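Local coordinates for protein suppressor of RNA silencing p3 (PDB 3AJF) that forms a homodimer that suppresses RNA-mediated gene silencing, presumably by binding double-stranded RNA, at residues 9-14 with 77-82. Numbering follows the deposited sequence.
Sequences TCKDLP and LTCLVS
A disulfide between Cys-10 and Cys-79 ties a short beta hairpin (residues 9-14) with a two-residue loop to helix 74-85, in the helical domain of a longer protein. The sulfurs are 2.1 Å apart, SG to SG, and the C-S-S-C torsion of -90° is that of a relaxed disulfide. Both cysteines hold SG anti to the backbone N (chi1 167° in Cys-10, -170° in Cys-79), which carries each sulfur into the gap between hairpin and helix.

The hairpin turns through a type I' beta turn, with Lys-11 and Asp-12 at its corners in the left-handed backbone region, which aspartate tolerates relatively well. Two backbone bonds pair Cys-10 with Leu-13, N to O each way, and so brace the strand that carries the sulfur.

Leu-13 and the Lys-11 chain pack on the sulfur of Cys-79. Leucine offers an apolar methyl, CD1 of Leu-13, 4.0 Å from SG of Cys-79. On the helix, Leu-80, whose CB points away from the hairpin, still brings CD2 to 4.2 Å from CB of Cys-10. Lysine suits the exposed turn because its long aliphatic chain can cover sulfur while its charged end need not be buried: CB and CD of Lys-11 each lie 3.8 Å from SG of Cys-79. Its extended chain brings NZ to 3.9 Å from OG of Ser-82, too long for a hydrogen bond; that hydroxyl is hydrogen-bonded to OG of Ser-82 of the second subunit.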
ATOM      1  N   THR A   9       2.716  13.081 -12.798  1.00 22.28           N
ATOM      2  CA  THR A   9       1.625  13.091 -11.830  1.00 21.41           C
ATOM      3  C   THR A   9       1.064  11.702 -11.498  1.00 22.14           C
ATOM      4  O   THR A   9       1.041  10.803 -12.340  1.00 20.40           O
ATOM      5  CB  THR A   9       0.461  14.055 -12.208  1.00 22.42           C
ATOM      6  OG1 THR A   9      -0.168  13.627 -13.419  1.00 21.32           O
ATOM      7  CG2 THR A   9       0.938  15.527 -12.329  1.00 21.11           C
ATOM      8  N   CYS A  10       0.625  11.560 -10.252  1.00 23.23           N
ATOM      9  CA  CYS A  10      -0.110  10.397  -9.779  1.00 23.77           C
ATOM     10  C   CYS A  10      -1.466  10.947  -9.380  1.00 24.68           C
ATOM     11  O   CYS A  10      -1.533  11.788  -8.497  1.00 25.38           O
ATOM     12  CB  CYS A  10       0.589   9.824  -8.533  1.00 22.75           C
ATOM     13  SG  CYS A  10      -0.378   8.589  -7.573  1.00 27.59           S
ATOM     14  N   LYS A  11      -2.541  10.526 -10.044  1.00 25.38           N
ATOM     15  CA  LYS A  11      -3.881  11.038  -9.710  1.00 27.15           C
ATOM     16  C   LYS A  11      -3.872  12.574  -9.737  1.00 26.83           C
ATOM     17  O   LYS A  11      -4.481  13.229  -8.894  1.00 27.42           O
ATOM     18  CB  LYS A  11      -4.324  10.530  -8.327  1.00 26.77           C
ATOM     19  CG  LYS A  11      -4.794   9.056  -8.262  1.00 28.98           C
ATOM     20  CD  LYS A  11      -5.086   8.693  -6.793  1.00 30.05           C
ATOM     21  CE  LYS A  11      -5.972   7.446  -6.650  1.00 39.14           C
ATOM     22  NZ  LYS A  11      -6.837   7.490  -5.396  1.00 42.21           N
ATOM     23  N   ASP A  12      -3.153  13.135 -10.707  1.00 26.08           N
ATOM     24  CA  ASP A  12      -3.045  14.584 -10.920  1.00 27.14           C
ATOM     25  C   ASP A  12      -2.212  15.341  -9.881  1.00 26.92           C
ATOM     26  O   ASP A  12      -2.121  16.576  -9.925  1.00 27.79           O
ATOM     27  CB  ASP A  12      -4.436  15.228 -11.129  1.00 29.47           C
ATOM     28  CG  ASP A  12      -5.088  14.800 -12.447  1.00 31.79           C
ATOM     29  OD1 ASP A  12      -4.425  14.872 -13.512  1.00 34.96           O
ATOM     30  OD2 ASP A  12      -6.268  14.383 -12.422  1.00 35.69           O
ATOM     31  N   LEU A  13      -1.580  14.600  -8.969  1.00 24.96           N
ATOM     32  CA  LEU A  13      -0.701  15.175  -7.963  1.00 24.38           C
ATOM     33  C   LEU A  13       0.737  14.981  -8.433  1.00 23.04           C
ATOM     34  O   LEU A  13       1.122  13.854  -8.769  1.00 21.24           O
ATOM     35  CB  LEU A  13      -0.883  14.459  -6.616  1.00 24.18           C
ATOM     36  CG  LEU A  13      -2.267  14.301  -5.971  1.00 26.87           C
ATOM     37  CD1 LEU A  13      -2.202  13.363  -4.740  1.00 27.36           C
ATOM     38  CD2 LEU A  13      -2.883  15.642  -5.579  1.00 30.37           C
ATOM     39  N   PRO A  14       1.527  16.064  -8.460  1.00 23.33           N
ATOM     40  CA  PRO A  14       2.938  16.023  -8.840  1.00 23.33           C
ATOM     41  C   PRO A  14       3.778  15.113  -7.941  1.00 22.59           C
ATOM     42  O   PRO A  14       3.689  15.181  -6.711  1.00 21.43           O
ATOM     43  CB  PRO A  14       3.387  17.470  -8.682  1.00 24.38           C
ATOM     44  CG  PRO A  14       2.111  18.277  -8.879  1.00 26.10           C
ATOM     45  CD  PRO A  14       1.077  17.441  -8.178  1.00 25.23           C
ATOM     46  N   LEU A  77       3.976  10.163  -2.095  1.00 14.28           N
ATOM     47  CA  LEU A  77       4.369   8.799  -1.819  1.00 14.40           C
ATOM     48  C   LEU A  77       3.149   7.981  -1.400  1.00 14.72           C
ATOM     49  O   LEU A  77       2.997   6.828  -1.797  1.00 14.06           O
ATOM     50  CB  LEU A  77       5.472   8.754  -0.756  1.00 13.97           C
ATOM     51  CG  LEU A  77       6.052   7.391  -0.373  1.00 13.61           C
ATOM     52  CD1 LEU A  77       6.516   6.622  -1.622  1.00 12.57           C
ATOM     53  CD2 LEU A  77       7.199   7.587   0.620  1.00 13.25           C
ATOM     54  N   THR A  78       2.257   8.598  -0.628  1.00 14.15           N
ATOM     55  CA  THR A  78       1.033   7.947  -0.248  1.00 14.72           C
ATOM     56  C   THR A  78       0.178   7.698  -1.484  1.00 15.38           C
ATOM     57  O   THR A  78      -0.474   6.645  -1.590  1.00 16.38           O
ATOM     58  CB  THR A  78       0.260   8.824   0.774  1.00 15.59           C
ATOM     59  OG1 THR A  78       1.033   8.918   1.978  1.00 15.93           O
ATOM     60  CG2 THR A  78      -1.086   8.228   1.095  1.00 15.36           C
ATOM     61  N   CYS A  79       0.167   8.659  -2.403  1.00 16.20           N
ATOM     62  CA  CYS A  79      -0.532   8.484  -3.682  1.00 17.16           C
ATOM     63  C   CYS A  79      -0.035   7.226  -4.392  1.00 16.38           C
ATOM     64  O   CYS A  79      -0.840   6.413  -4.864  1.00 16.31           O
ATOM     65  CB  CYS A  79      -0.350   9.703  -4.633  1.00 18.24           C
ATOM     66  SG  CYS A  79      -1.434   9.633  -6.107  1.00 21.34           S
ATOM     67  N   LEU A  80       1.290   7.080  -4.480  1.00 15.83           N
ATOM     68  CA  LEU A  80       1.901   5.912  -5.131  1.00 15.05           C
ATOM     69  C   LEU A  80       1.456   4.598  -4.452  1.00 15.29           C
ATOM     70  O   LEU A  80       1.059   3.620  -5.130  1.00 15.22           O
ATOM     71  CB  LEU A  80       3.431   6.045  -5.089  1.00 15.09           C
ATOM     72  CG  LEU A  80       4.034   7.203  -5.897  1.00 16.88           C
ATOM     73  CD1 LEU A  80       5.581   7.244  -5.743  1.00 18.07           C
ATOM     74  CD2 LEU A  80       3.609   7.080  -7.377  1.00 18.13           C
ATOM     75  N   VAL A  81       1.480   4.584  -3.116  1.00 13.88           N
ATOM     76  CA  VAL A  81       1.039   3.407  -2.388  1.00 13.34           C
ATOM     77  C   VAL A  81      -0.415   3.086  -2.749  1.00 14.43           C
ATOM     78  O   VAL A  81      -0.764   1.938  -3.077  1.00 13.87           O
ATOM     79  CB  VAL A  81       1.216   3.529  -0.843  1.00 12.50           C
ATOM     80  CG1 VAL A  81       0.479   2.374  -0.139  1.00 14.58           C
ATOM     81  CG2 VAL A  81       2.623   3.437  -0.504  1.00 13.21           C
ATOM     82  N   SER A  82      -1.250   4.117  -2.668  1.00 15.69           N
ATOM     83  CA  SER A  82      -2.672   3.990  -2.846  1.00 17.66           C
ATOM     84  C   SER A  82      -2.975   3.503  -4.265  1.00 18.07           C
ATOM     85  O   SER A  82      -3.786   2.554  -4.446  1.00 19.10           O
ATOM     86  CB  SER A  82      -3.341   5.332  -2.499  1.00 19.02           C
ATOM     87  OG  SER A  82      -4.645   5.387  -2.994  1.00 25.30           O
TER